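Thiol-activated cytolysin (Desulfobulbus propionicus, PDB 6NAL) is a bacterial toxin of the thiol-activated, cholesterol-dependent cytolysin family, which forms pores in target membranes. Local coordinates at the interface of chains A and B. Coordinates in Å, arbitrary orientation; residue numbers count along the deposited sequence, not the author numbering. Chains: chain A/B, Thiol-activated cytolysin.

Contact 1: the interface of chains A and B. Residues chain A 52-56, 354; chain B 393-396.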
ATOM      1  N   LYS A  52      -6.669  -0.133 -11.402  1.00 43.16           N
ATOM      2  CA  LYS A  52      -6.796  -0.541 -12.776  1.00 40.84           C
ATOM      3  C   LYS A  52      -5.468  -1.145 -13.188  1.00 43.80           C
ATOM      4  O   LYS A  52      -4.423  -0.492 -13.034  1.00 40.39           O
ATOM      5  CB  LYS A  52      -7.153   0.660 -13.645  1.00 48.08           C
ATOM      6  CG  LYS A  52      -7.412   0.299 -15.102  1.00 55.70           C
ATOM      7  CD  LYS A  52      -7.986   1.476 -15.916  1.00 56.44           C
ATOM      8  CE  LYS A  52      -7.444   1.412 -17.372  1.00 70.33           C
ATOM      9  NZ  LYS A  52      -8.399   1.729 -18.461  1.00 76.15           N
ATOM     10  N   CYS A  53      -5.520  -2.390 -13.701  1.00 34.81           N
ATOM     11  CA  CYS A  53      -4.343  -3.129 -14.130  1.00 36.79           C
ATOM     12  C   CYS A  53      -4.601  -3.765 -15.479  1.00 35.25           C
ATOM     13  O   CYS A  53      -5.745  -3.962 -15.882  1.00 41.08           O
ATOM     14  CB  CYS A  53      -3.953  -4.292 -13.199  1.00 46.44           C
ATOM     15  SG  CYS A  53      -3.880  -3.884 -11.509  1.00 51.08           S
ATOM     16  N   SER A  54      -3.513  -4.140 -16.145  1.00 34.85           N
ATOM     17  CA  SER A  54      -3.556  -4.974 -17.325  1.00 34.82           C
ATOM     18  C   SER A  54      -2.547  -6.112 -17.172  1.00 42.52           C
ATOM     19  O   SER A  54      -1.553  -6.018 -16.457  1.00 40.37           O
ATOM     20  CB  SER A  54      -3.319  -4.150 -18.573  1.00 32.33           C
ATOM     21  OG  SER A  54      -1.965  -3.961 -18.849  1.00 46.05           O
ATOM     22  N   TYR A  55      -2.882  -7.235 -17.755  1.00 34.32           N
ATOM     23  CA  TYR A  55      -2.057  -8.418 -17.685  1.00 33.12           C
ATOM     24  C   TYR A  55      -1.682  -8.735 -19.118  1.00 33.38           C
ATOM     25  O   TYR A  55      -2.546  -8.717 -19.992  1.00 30.92           O
ATOM     26  CB  TYR A  55      -2.790  -9.582 -17.040  1.00 33.58           C
ATOM     27  CG  TYR A  55      -1.917 -10.814 -16.956  1.00 30.96           C
ATOM     28  CD1 TYR A  55      -0.909 -10.919 -16.005  1.00 35.45           C
ATOM     29  CD2 TYR A  55      -2.094 -11.859 -17.836  1.00 29.74           C
ATOM     30  CE1 TYR A  55      -0.090 -12.028 -15.931  1.00 34.78           C
ATOM     31  CE2 TYR A  55      -1.258 -13.024 -17.785  1.00 38.45           C
ATOM     32  CZ  TYR A  55      -0.272 -13.085 -16.837  1.00 40.73           C
ATOM     33  OH  TYR A  55       0.544 -14.165 -16.731  1.00 40.81           O
ATOM     34  N   GLU A  56      -0.415  -9.045 -19.338  1.00 34.49           N
ATOM     35  CA  GLU A  56       0.170  -9.283 -20.640  1.00 37.23           C
ATOM     36  C   GLU A  56       0.822 -10.646 -20.573  1.00 35.22           C
ATOM     37  O   GLU A  56       1.628 -10.874 -19.658  1.00 30.48           O
ATOM     38  CB  GLU A  56       1.229  -8.247 -20.904  1.00 42.01           C
ATOM     39  CG  GLU A  56       1.584  -7.943 -22.295  1.00 54.89           C
ATOM     40  CD  GLU A  56       1.772  -6.432 -22.511  1.00 77.03           C
ATOM     41  OE1 GLU A  56       2.452  -6.091 -23.507  1.00 77.14           O
ATOM     42  OE2 GLU A  56       1.217  -5.589 -21.736  1.00 74.67           O
ATOM     43  N   GLU A 354      -7.359  -5.850 -19.448  1.00 33.48           N
ATOM     44  CA  GLU A 354      -7.398  -4.995 -18.280  1.00 41.56           C
ATOM     45  C   GLU A 354      -8.412  -5.534 -17.288  1.00 40.93           C
ATOM     46  O   GLU A 354      -9.331  -6.272 -17.639  1.00 39.49           O
ATOM     47  CB  GLU A 354      -7.728  -3.556 -18.656  1.00 35.95           C
ATOM     48  CG  GLU A 354      -6.738  -3.001 -19.671  1.00 47.24           C
ATOM     49  CD  GLU A 354      -7.106  -1.624 -20.208  1.00 58.08           C
ATOM     50  OE1 GLU A 354      -8.280  -1.224 -20.040  1.00 56.82           O
ATOM     51  OE2 GLU A 354      -6.217  -0.954 -20.799  1.00 67.51           O
TER
ATOM     52  N   LEU B 393      -1.976   3.008 -15.606  1.00 48.97           N
ATOM     53  CA  LEU B 393      -2.133   1.569 -15.627  1.00 41.18           C
ATOM     54  C   LEU B 393      -0.976   0.875 -14.918  1.00 38.22           C
ATOM     55  O   LEU B 393       0.194   1.126 -15.223  1.00 33.20           O
ATOM     56  CB  LEU B 393      -2.216   1.115 -17.074  1.00 50.62           C
ATOM     57  CG  LEU B 393      -3.561   0.584 -17.571  1.00 49.74           C
ATOM     58  CD1 LEU B 393      -3.323  -0.192 -18.839  1.00 53.80           C
ATOM     59  CD2 LEU B 393      -4.171  -0.289 -16.537  1.00 51.16           C
ATOM     60  N   LYS B 394      -1.300   0.003 -13.985  1.00 33.00           N
ATOM     61  CA  LYS B 394      -0.313  -0.948 -13.494  1.00 40.89           C
ATOM     62  C   LYS B 394      -0.234  -2.093 -14.516  1.00 30.40           C
ATOM     63  O   LYS B 394      -1.177  -2.868 -14.677  1.00 32.69           O
ATOM     64  CB  LYS B 394      -0.702  -1.421 -12.097  1.00 31.50           C
ATOM     65  CG  LYS B 394       0.315  -2.345 -11.468  1.00 41.56           C
ATOM     66  CD  LYS B 394      -0.262  -2.984 -10.193  1.00 41.03           C
ATOM     67  CE  LYS B 394       0.742  -3.966  -9.586  1.00 38.75           C
ATOM     68  NZ  LYS B 394       0.137  -4.780  -8.482  1.00 49.62           N
ATOM     69  N   VAL B 395       0.854  -2.185 -15.242  1.00 30.96           N
ATOM     70  CA  VAL B 395       1.004  -3.229 -16.269  1.00 34.35           C
ATOM     71  C   VAL B 395       1.857  -4.367 -15.722  1.00 37.94           C
ATOM     72  O   VAL B 395       2.918  -4.126 -15.132  1.00 41.69           O
ATOM     73  CB  VAL B 395       1.622  -2.657 -17.555  1.00 40.49           C
ATOM     74  CG1 VAL B 395       1.840  -3.678 -18.595  1.00 36.78           C
ATOM     75  CG2 VAL B 395       0.745  -1.547 -18.117  1.00 37.92           C
ATOM     76  N   ILE B 396       1.403  -5.607 -15.945  1.00 41.12           N
ATOM     77  CA  ILE B 396       2.048  -6.829 -15.446  1.00 34.17           C
ATOM     78  C   ILE B 396       2.344  -7.673 -16.664  1.00 34.70           C
ATOM     79  O   ILE B 396       1.424  -8.108 -17.368  1.00 39.34           O
ATOM     80  CB  ILE B 396       1.157  -7.584 -14.453  1.00 35.80           C
ATOM     81  CG1 ILE B 396       0.835  -6.678 -13.256  1.00 39.96           C
ATOM     82  CG2 ILE B 396       1.824  -8.857 -13.964  1.00 33.18           C
ATOM     83  CD1 ILE B 396      -0.391  -7.133 -12.456  1.00 37.98           C
TER
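B:Leu393 lies over A:Lys52 and A:Ser54 where strand 393-400 of chain B runs parallel to strand 44-59 of chain A, joining the sheets of two copies. Its first torsion is off any staggered position (chi1 -111°), and from CB the chain leads to CG, 4.0 Å from CE of A:Lys52. There it forks. Methyl CD2 lies along the lysine methylenes, 3.6 Å from CG of A:Lys52 and also near its CE, with the lysine carbonyl close by. Methyl CD1 turns the other way, toward CB of A:Ser54 and the carboxylate of A:Glu354, whose OE2 is 3.6 Å from it. A forked aliphatic side chain suits this place because it fills both directions at once, against a lysine whose methylenes offer a greasy flank. Within chain A, the A:Lys52 chain, bent near its end, brings NZ to 3.4 Å from OE1 of A:Glu354, a long and weak salt bridge which may steady both walls around the leucine.

Beneath, the backbones pair as a parallel ladder: A:Ser54 N donates to B:Lys394 O at 3.0 Å, and A:Ser54 O accepts from B:Ile396 N. Beta-branched B:Val395 and B:Ile396 favour such an extended chain. B:Ile396 puts CG2 4.0 Å from CD1 of the A:Tyr55 ring, the two side chains crossing nearly at right angles. The next rung is A:Glu56 N to B:Ile396 O, at 2.9 Å.

Contact 2: the interface of chains A and B. Residues chain A 145-147; chain B 428, 430, 440-442.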
ATOM      1  N   ASN A 145       2.254 -35.503 -12.411  1.00 59.36           N
ATOM      2  CA  ASN A 145       3.356 -34.539 -12.361  1.00 63.14           C
ATOM      3  C   ASN A 145       2.848 -33.271 -13.055  1.00 57.26           C
ATOM      4  O   ASN A 145       2.863 -33.191 -14.293  1.00 46.51           O
ATOM      5  CB  ASN A 145       4.625 -35.060 -13.029  1.00 48.60           C
ATOM      6  CG  ASN A 145       5.699 -33.964 -13.132  1.00 64.05           C
ATOM      7  OD1 ASN A 145       5.517 -32.874 -12.566  1.00 72.41           O
ATOM      8  ND2 ASN A 145       6.803 -34.229 -13.837  1.00 55.58           N
ATOM      9  N   PHE A 146       2.415 -32.289 -12.267  1.00 49.12           N
ATOM     10  CA  PHE A 146       1.558 -31.234 -12.782  1.00 44.81           C
ATOM     11  C   PHE A 146       2.306 -29.920 -12.850  1.00 48.71           C
ATOM     12  O   PHE A 146       3.151 -29.636 -12.003  1.00 49.33           O
ATOM     13  CB  PHE A 146       0.293 -31.078 -11.932  1.00 33.61           C
ATOM     14  CG  PHE A 146      -0.750 -32.158 -12.160  1.00 44.31           C
ATOM     15  CD1 PHE A 146      -1.373 -32.313 -13.410  1.00 47.71           C
ATOM     16  CD2 PHE A 146      -1.133 -32.998 -11.136  1.00 47.05           C
ATOM     17  CE1 PHE A 146      -2.339 -33.303 -13.624  1.00 48.38           C
ATOM     18  CE2 PHE A 146      -2.098 -33.980 -11.351  1.00 44.98           C
ATOM     19  CZ  PHE A 146      -2.711 -34.117 -12.591  1.00 51.03           C
ATOM     20  N   GLN A 147       2.019 -29.158 -13.906  1.00 52.42           N
ATOM     21  CA  GLN A 147       2.202 -27.711 -13.886  1.00 44.51           C
ATOM     22  C   GLN A 147       1.036 -27.047 -13.153  1.00 41.63           C
ATOM     23  O   GLN A 147      -0.116 -27.467 -13.251  1.00 42.27           O
ATOM     24  CB  GLN A 147       2.336 -27.141 -15.295  1.00 43.68           C
ATOM     25  CG  GLN A 147       2.318 -25.624 -15.308  1.00 57.66           C
ATOM     26  CD  GLN A 147       2.039 -25.044 -16.695  1.00 67.48           C
ATOM     27  OE1 GLN A 147       2.125 -25.761 -17.705  1.00 70.00           O
ATOM     28  NE2 GLN A 147       1.723 -23.748 -16.751  1.00 67.09           N
TER
ATOM     29  N   LYS B 428      10.907 -24.191 -11.058  1.00 30.32           N
ATOM     30  CA  LYS B 428      10.618 -25.618 -11.173  1.00 35.01           C
ATOM     31  C   LYS B 428      11.896 -26.347 -11.593  1.00 40.29           C
ATOM     32  O   LYS B 428      12.590 -25.938 -12.535  1.00 34.34           O
ATOM     33  CB  LYS B 428       9.517 -25.890 -12.198  1.00 37.25           C
ATOM     34  CG  LYS B 428       8.904 -27.309 -12.137  1.00 40.63           C
ATOM     35  CD  LYS B 428       7.841 -27.499 -13.224  1.00 44.72           C
ATOM     36  CE  LYS B 428       7.196 -28.889 -13.142  1.00 66.60           C
ATOM     37  NZ  LYS B 428       6.279 -29.278 -14.279  1.00 77.73           N
ATOM     38  N   GLU B 430      13.404 -30.162 -12.538  1.00 29.96           N
ATOM     39  CA  GLU B 430      12.962 -31.488 -12.911  1.00 36.06           C
ATOM     40  C   GLU B 430      14.181 -32.347 -13.155  1.00 32.73           C
ATOM     41  O   GLU B 430      15.223 -31.859 -13.620  1.00 26.81           O
ATOM     42  CB  GLU B 430      12.105 -31.482 -14.175  1.00 41.12           C
ATOM     43  CG  GLU B 430      10.592 -31.394 -13.938  1.00 55.24           C
ATOM     44  CD  GLU B 430       9.829 -31.043 -15.207  1.00 58.27           C
ATOM     45  OE1 GLU B 430      10.144 -29.974 -15.817  1.00 61.77           O
ATOM     46  OE2 GLU B 430       8.926 -31.839 -15.575  1.00 64.29           O
ATOM     47  N   TRP B 440      10.294 -37.837 -16.497  1.00 48.48           N
ATOM     48  CA  TRP B 440      10.668 -36.617 -15.813  1.00 44.96           C
ATOM     49  C   TRP B 440      10.059 -36.595 -14.432  1.00 42.46           C
ATOM     50  O   TRP B 440       8.852 -36.782 -14.282  1.00 53.90           O
ATOM     51  CB  TRP B 440      10.197 -35.407 -16.580  1.00 44.15           C
ATOM     52  CG  TRP B 440      10.999 -35.126 -17.769  1.00 42.43           C
ATOM     53  CD1 TRP B 440      10.624 -35.317 -19.064  1.00 46.47           C
ATOM     54  CD2 TRP B 440      12.323 -34.586 -17.803  1.00 35.35           C
ATOM     55  NE1 TRP B 440      11.639 -34.927 -19.916  1.00 44.59           N
ATOM     56  CE2 TRP B 440      12.690 -34.467 -19.174  1.00 36.58           C
ATOM     57  CE3 TRP B 440      13.234 -34.189 -16.815  1.00 40.40           C
ATOM     58  CZ2 TRP B 440      13.911 -33.955 -19.593  1.00 38.01           C
ATOM     59  CZ3 TRP B 440      14.451 -33.668 -17.221  1.00 35.62           C
ATOM     60  CH2 TRP B 440      14.784 -33.572 -18.625  1.00 37.66           C
ATOM     61  N   ARG B 441      10.874 -36.300 -13.433  1.00 39.54           N
ATOM     62  CA  ARG B 441      10.377 -36.215 -12.066  1.00 41.52           C
ATOM     63  C   ARG B 441      10.634 -34.827 -11.515  1.00 33.28           C
ATOM     64  O   ARG B 441      11.748 -34.309 -11.627  1.00 37.34           O
ATOM     65  CB  ARG B 441      11.042 -37.264 -11.172  1.00 48.46           C
ATOM     66  CG  ARG B 441      10.786 -37.026  -9.702  1.00 55.71           C
ATOM     67  CD  ARG B 441      11.397 -38.133  -8.876  1.00 60.04           C
ATOM     68  NE  ARG B 441      10.862 -39.453  -9.202  1.00 64.15           N
ATOM     69  CZ  ARG B 441      11.456 -40.584  -8.848  1.00 68.73           C
ATOM     70  NH1 ARG B 441      12.616 -40.542  -8.180  1.00 61.35           N
ATOM     71  NH2 ARG B 441      10.893 -41.739  -9.162  1.00 71.82           N
ATOM     72  N   THR B 442       9.630 -34.242 -10.870  1.00 37.18           N
ATOM     73  CA  THR B 442       9.775 -32.896 -10.325  1.00 34.65           C
ATOM     74  C   THR B 442      10.348 -32.987  -8.928  1.00 36.99           C
ATOM     75  O   THR B 442       9.828 -33.708  -8.073  1.00 38.05           O
ATOM     76  CB  THR B 442       8.446 -32.132 -10.311  1.00 38.77           C
ATOM     77  OG1 THR B 442       8.067 -31.875 -11.661  1.00 49.61           O
ATOM     78  CG2 THR B 442       8.535 -30.766  -9.618  1.00 33.40           C
TER
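A:Asn145, in an extended backbone just ahead of strand 147-152, reaches across to B:Trp440 and B:Thr442 on strand 440-447. Its CG stands anti to the backbone N (chi1 172°), which carries the carboxamide away from its own chain and lets both polar atoms face the partner. The carbonyl OD1 accepts from the hydroxyl OG1 of B:Thr442 at 2.9 Å. That donor comes in from the flank of the C=O group and is tilted 32° from the carbonyl plane. The amide ND2 points to the backbone O of B:Trp440, 3.3 Å away, in a bent, weak hydrogen bond. Asparagine fits here because one short, flat group both gives and takes, so it can address a side-chain hydroxyl and a main-chain carbonyl of the same strand.

Two charged side chains from the neighbouring strand 422-432 come near this amide. The carboxylate OE2 of B:Glu430 lies 3.6 Å from ND2 of A:Asn145, where its negative charge would favour the amide's N-H side. B:Lys428 extends its chain fully, and its NZ ends 3.9 Å from the backbone O of A:Phe146, beyond hydrogen-bonding distance, though the positive charge may still favour that carbonyl electrostatically. The same NZ is paired loosely with OE2 of B:Glu430, also at 3.9 Å. The site ties a loop of one copy to the beta-sandwich of the other, a polar clasp that may help keep the two-copy assembly in register.

Contact 3: the interface of chains A and B. Residues chain A 437-438, 440-441; chain B 141-142.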
ATOM      1  N   TRP A 437       9.619  23.349  42.843  1.00 56.62           N
ATOM      2  CA  TRP A 437      10.574  23.449  41.745  1.00 54.18           C
ATOM      3  C   TRP A 437      10.461  22.286  40.744  1.00 55.92           C
ATOM      4  O   TRP A 437      11.152  22.288  39.717  1.00 48.84           O
ATOM      5  CB  TRP A 437      11.993  23.527  42.312  1.00 49.78           C
ATOM      6  CG  TRP A 437      12.358  22.270  43.035  1.00 56.88           C
ATOM      7  CD1 TRP A 437      12.911  21.138  42.491  1.00 63.96           C
ATOM      8  CD2 TRP A 437      12.173  21.996  44.424  1.00 66.28           C
ATOM      9  NE1 TRP A 437      13.083  20.175  43.465  1.00 70.87           N
ATOM     10  CE2 TRP A 437      12.643  20.682  44.661  1.00 71.75           C
ATOM     11  CE3 TRP A 437      11.663  22.736  45.500  1.00 72.56           C
ATOM     12  CZ2 TRP A 437      12.616  20.096  45.929  1.00 80.19           C
ATOM     13  CZ3 TRP A 437      11.634  22.142  46.765  1.00 70.80           C
ATOM     14  CH2 TRP A 437      12.104  20.838  46.963  1.00 78.61           C
ATOM     15  N   GLU A 438       9.607  21.299  40.999  1.00 53.02           N
ATOM     16  CA  GLU A 438       9.398  20.200  40.054  1.00 52.08           C
ATOM     17  C   GLU A 438       8.016  19.616  40.306  1.00 52.66           C
ATOM     18  O   GLU A 438       7.891  18.440  40.658  1.00 54.27           O
ATOM     19  CB  GLU A 438      10.492  19.123  40.158  1.00 55.85           C
ATOM     20  CG  GLU A 438      10.719  18.502  41.521  1.00 69.92           C
ATOM     21  CD  GLU A 438      11.974  17.595  41.579  1.00 82.55           C
ATOM     22  OE1 GLU A 438      12.009  16.600  40.808  1.00 89.26           O
ATOM     23  OE2 GLU A 438      12.906  17.876  42.393  1.00 72.40           O
ATOM     24  N   TRP A 440       5.201  18.888  38.510  1.00 39.94           N
ATOM     25  CA  TRP A 440       4.693  17.776  37.714  1.00 44.06           C
ATOM     26  C   TRP A 440       5.910  17.095  37.158  1.00 44.33           C
ATOM     27  O   TRP A 440       6.775  17.763  36.596  1.00 52.84           O
ATOM     28  CB  TRP A 440       3.764  18.197  36.562  1.00 44.63           C
ATOM     29  CG  TRP A 440       2.363  18.631  37.037  1.00 37.83           C
ATOM     30  CD1 TRP A 440       1.896  19.907  37.093  1.00 44.80           C
ATOM     31  CD2 TRP A 440       1.287  17.794  37.532  1.00 36.72           C
ATOM     32  NE1 TRP A 440       0.604  19.926  37.584  1.00 37.75           N
ATOM     33  CE2 TRP A 440       0.211  18.654  37.872  1.00 40.58           C
ATOM     34  CE3 TRP A 440       1.140  16.424  37.754  1.00 41.64           C
ATOM     35  CZ2 TRP A 440      -1.000  18.193  38.372  1.00 37.85           C
ATOM     36  CZ3 TRP A 440      -0.091  15.953  38.257  1.00 42.94           C
ATOM     37  CH2 TRP A 440      -1.138  16.846  38.561  1.00 48.92           C
ATOM     38  N   ARG A 441       5.998  15.790  37.356  1.00 38.64           N
ATOM     39  CA  ARG A 441       7.077  14.989  36.821  1.00 48.05           C
ATOM     40  C   ARG A 441       6.460  14.085  35.775  1.00 41.85           C
ATOM     41  O   ARG A 441       5.386  13.525  35.987  1.00 38.21           O
ATOM     42  CB  ARG A 441       7.762  14.180  37.920  1.00 48.75           C
ATOM     43  CG  ARG A 441       9.193  13.809  37.580  1.00 60.51           C
ATOM     44  CD  ARG A 441      10.241  14.877  37.994  1.00 82.17           C
ATOM     45  NE  ARG A 441      10.540  14.899  39.432  1.00 96.65           N
ATOM     46  CZ  ARG A 441      11.187  13.933  40.091  1.00 90.74           C
ATOM     47  NH1 ARG A 441      11.615  12.860  39.448  1.00 88.80           N
ATOM     48  NH2 ARG A 441      11.412  14.025  41.395  1.00 75.57           N
TER
ATOM     49  N   SER B 141      13.451  25.809  37.894  1.00 45.32           N
ATOM     50  CA  SER B 141      12.247  25.016  38.130  1.00 51.55           C
ATOM     51  C   SER B 141      11.823  24.316  36.831  1.00 40.98           C
ATOM     52  O   SER B 141      12.212  24.699  35.722  1.00 41.99           O
ATOM     53  CB  SER B 141      11.131  25.922  38.666  1.00 54.88           C
ATOM     54  OG  SER B 141      10.431  26.533  37.588  1.00 44.68           O
ATOM     55  N   LEU B 142      11.064  23.277  36.981  1.00 42.43           N
ATOM     56  CA  LEU B 142      10.611  22.532  35.818  1.00 42.95           C
ATOM     57  C   LEU B 142       9.442  23.259  35.148  1.00 42.95           C
ATOM     58  O   LEU B 142       8.587  23.813  35.832  1.00 45.91           O
ATOM     59  CB  LEU B 142      10.137  21.147  36.223  1.00 42.23           C
ATOM     60  CG  LEU B 142      11.052  19.915  36.249  1.00 63.58           C
ATOM     61  CD1 LEU B 142      10.174  18.611  36.427  1.00 57.96           C
ATOM     62  CD2 LEU B 142      11.959  19.744  35.058  1.00 45.40           C
TER
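B:Leu142 lays its side chain against A:Glu438 and A:Arg441, its methyl CD1 leading. CD1 sits 3.8 Å from CB of A:Glu438. The leucine and arginine side chains cross at about a right angle, with CD1 4.0 Å from CD of A:Arg441. The backbone O of A:Trp440 borders the same methyl at 3.5 Å. Leucine is apt here: it asks for carbon, and the stems of two charged residues supply it while their polar ends turn to each other.

A:Glu438 has its CG wedged between the backbone N and the carbonyl carbon (chi1 55°), from where the carboxylate serves two partners within chain A. OE1 forms a salt bridge with NE of A:Arg441 at 2.6 Å. OE2 accepts the indole N-H of A:Trp437 (NE1) on its anti lone pair, the oxygen lying 28° out of the ring plane. These bonds probably restrain the stems that the leucine touches. Beside them, the backbone N of B:Leu142 donates at 2.9 Å to A:Trp437 O, approaching from above the carbonyl plane.

These chain A residues belong to the tryptophan-rich undecapeptide typical of the family, here as 3-10 helix 436-438 followed by strand 440-442; B:Leu142 lies in a loop that leads toward strand 147-152 of its own copy.

Contact 4: the interface of chains A and B. Residues chain A 146-148; chain B 428, 445.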
ATOM      1  N   PHE A 146       2.415 -32.289 -12.267  1.00 49.12           N
ATOM      2  CA  PHE A 146       1.558 -31.234 -12.782  1.00 44.81           C
ATOM      3  C   PHE A 146       2.306 -29.920 -12.850  1.00 48.71           C
ATOM      4  O   PHE A 146       3.151 -29.636 -12.003  1.00 49.33           O
ATOM      5  CB  PHE A 146       0.293 -31.078 -11.932  1.00 33.61           C
ATOM      6  CG  PHE A 146      -0.750 -32.158 -12.160  1.00 44.31           C
ATOM      7  CD1 PHE A 146      -1.373 -32.313 -13.410  1.00 47.71           C
ATOM      8  CD2 PHE A 146      -1.133 -32.998 -11.136  1.00 47.05           C
ATOM      9  CE1 PHE A 146      -2.339 -33.303 -13.624  1.00 48.38           C
ATOM     10  CE2 PHE A 146      -2.098 -33.980 -11.351  1.00 44.98           C
ATOM     11  CZ  PHE A 146      -2.711 -34.117 -12.591  1.00 51.03           C
ATOM     12  N   GLN A 147       2.019 -29.158 -13.906  1.00 52.42           N
ATOM     13  CA  GLN A 147       2.202 -27.711 -13.886  1.00 44.51           C
ATOM     14  C   GLN A 147       1.036 -27.047 -13.153  1.00 41.63           C
ATOM     15  O   GLN A 147      -0.116 -27.467 -13.251  1.00 42.27           O
ATOM     16  CB  GLN A 147       2.336 -27.141 -15.295  1.00 43.68           C
ATOM     17  CG  GLN A 147       2.318 -25.624 -15.308  1.00 57.66           C
ATOM     18  CD  GLN A 147       2.039 -25.044 -16.695  1.00 67.48           C
ATOM     19  OE1 GLN A 147       2.125 -25.761 -17.705  1.00 70.00           O
ATOM     20  NE2 GLN A 147       1.723 -23.748 -16.751  1.00 67.09           N
ATOM     21  N   TYR A 148       1.349 -25.995 -12.404  1.00 46.58           N
ATOM     22  CA  TYR A 148       0.428 -25.419 -11.449  1.00 32.62           C
ATOM     23  C   TYR A 148       0.214 -23.963 -11.818  1.00 32.90           C
ATOM     24  O   TYR A 148       1.146 -23.296 -12.240  1.00 37.29           O
ATOM     25  CB  TYR A 148       0.978 -25.579 -10.055  1.00 37.52           C
ATOM     26  CG  TYR A 148       0.080 -25.054  -8.988  1.00 41.10           C
ATOM     27  CD1 TYR A 148      -0.988 -25.792  -8.537  1.00 41.24           C
ATOM     28  CD2 TYR A 148       0.328 -23.833  -8.399  1.00 39.26           C
ATOM     29  CE1 TYR A 148      -1.803 -25.317  -7.535  1.00 39.30           C
ATOM     30  CE2 TYR A 148      -0.497 -23.335  -7.403  1.00 46.00           C
ATOM     31  CZ  TYR A 148      -1.544 -24.094  -6.968  1.00 47.41           C
ATOM     32  OH  TYR A 148      -2.366 -23.644  -5.973  1.00 47.71           O
TER
ATOM     33  N   LYS B 428      10.907 -24.191 -11.058  1.00 30.32           N
ATOM     34  CA  LYS B 428      10.618 -25.618 -11.173  1.00 35.01           C
ATOM     35  C   LYS B 428      11.896 -26.347 -11.593  1.00 40.29           C
ATOM     36  O   LYS B 428      12.590 -25.938 -12.535  1.00 34.34           O
ATOM     37  CB  LYS B 428       9.517 -25.890 -12.198  1.00 37.25           C
ATOM     38  CG  LYS B 428       8.904 -27.309 -12.137  1.00 40.63           C
ATOM     39  CD  LYS B 428       7.841 -27.499 -13.224  1.00 44.72           C
ATOM     40  CE  LYS B 428       7.196 -28.889 -13.142  1.00 66.60           C
ATOM     41  NZ  LYS B 428       6.279 -29.278 -14.279  1.00 77.73           N
ATOM     42  N   TYR B 445       9.259 -27.333  -6.728  1.00 38.29           N
ATOM     43  CA  TYR B 445       8.345 -26.438  -7.447  1.00 36.30           C
ATOM     44  C   TYR B 445       8.033 -25.258  -6.502  1.00 36.41           C
ATOM     45  O   TYR B 445       7.376 -25.403  -5.486  1.00 37.98           O
ATOM     46  CB  TYR B 445       7.111 -27.236  -7.891  1.00 32.41           C
ATOM     47  CG  TYR B 445       6.329 -26.623  -9.008  1.00 38.07           C
ATOM     48  CD1 TYR B 445       6.596 -25.336  -9.426  1.00 32.71           C
ATOM     49  CD2 TYR B 445       5.320 -27.336  -9.670  1.00 40.06           C
ATOM     50  CE1 TYR B 445       5.894 -24.749 -10.468  1.00 31.27           C
ATOM     51  CE2 TYR B 445       4.619 -26.760 -10.723  1.00 49.37           C
ATOM     52  CZ  TYR B 445       4.902 -25.449 -11.111  1.00 43.41           C
ATOM     53  OH  TYR B 445       4.202 -24.823 -12.148  1.00 49.62           O
TER
HETATM   54  O   HOH W   1       4.282 -22.363 -12.289  1.00 46.48           O
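The phenol ring of B:Tyr445 meets A:Phe146, A:Gln147 and A:Tyr148 mainly through its CE2 and hydroxyl end, while one face is taken up within its own chain. There CG of B:Lys428 stands 4.0 Å above the plane, over the ring centre, so that the extended lysine supports the ring with its methylenes. At the rim, CE2 is 3.5 Å from the backbone O of A:Phe146. CB of A:Tyr148 lies on the opposite side of the ring plane from the lysine, 3.9 Å from CE2. A:Gln147 passes obliquely, its amide plane 51° from the ring, and brings CG to 3.8 Å from the hydroxyl OH of B:Tyr445.

The ring is carried toward strand 147-152 of chain A by a first torsion that sets CG anti to the backbone N (chi1 -160°). At its tip, OH accepts from the backbone N of A:Tyr148 at 3.1 Å, in a nearly straight bond. A water 2.5 Å from that OH also reaches the backbone O of A:Tyr148, at 3.3 Å, so the phenol meets the backbone N of A:Tyr148 directly and its backbone O through the water. Tyrosine suits the place because it has the length to cross between chains, a flat body to pack and a hydroxyl able to address backbone. The contact fastens the start of strand 147-152 to strand 440-447 of the partner's beta-sandwich, and may help orient that domain against the body of the other copy.

Contacts 2 and 4 form one continuous patch: their centres are about 6 Å apart, and they share A:Phe146, A:Gln147 and B:Lys428. Contact 1 lies about 25 Å from contact 4 and 30 Å from contact 2, so the beta-sandwich of chain B is held to chain A at separate points. Contact 3, about 73 Å from contact 2, is at the other end of the two-fold interface with the chain roles exchanged: residues 440 and 441 recur in contacts 2 and 3, each time beside the 141-147 segment. The copies thus embrace reciprocally, though the structure alone does not show that this dimer forms outside the crystal.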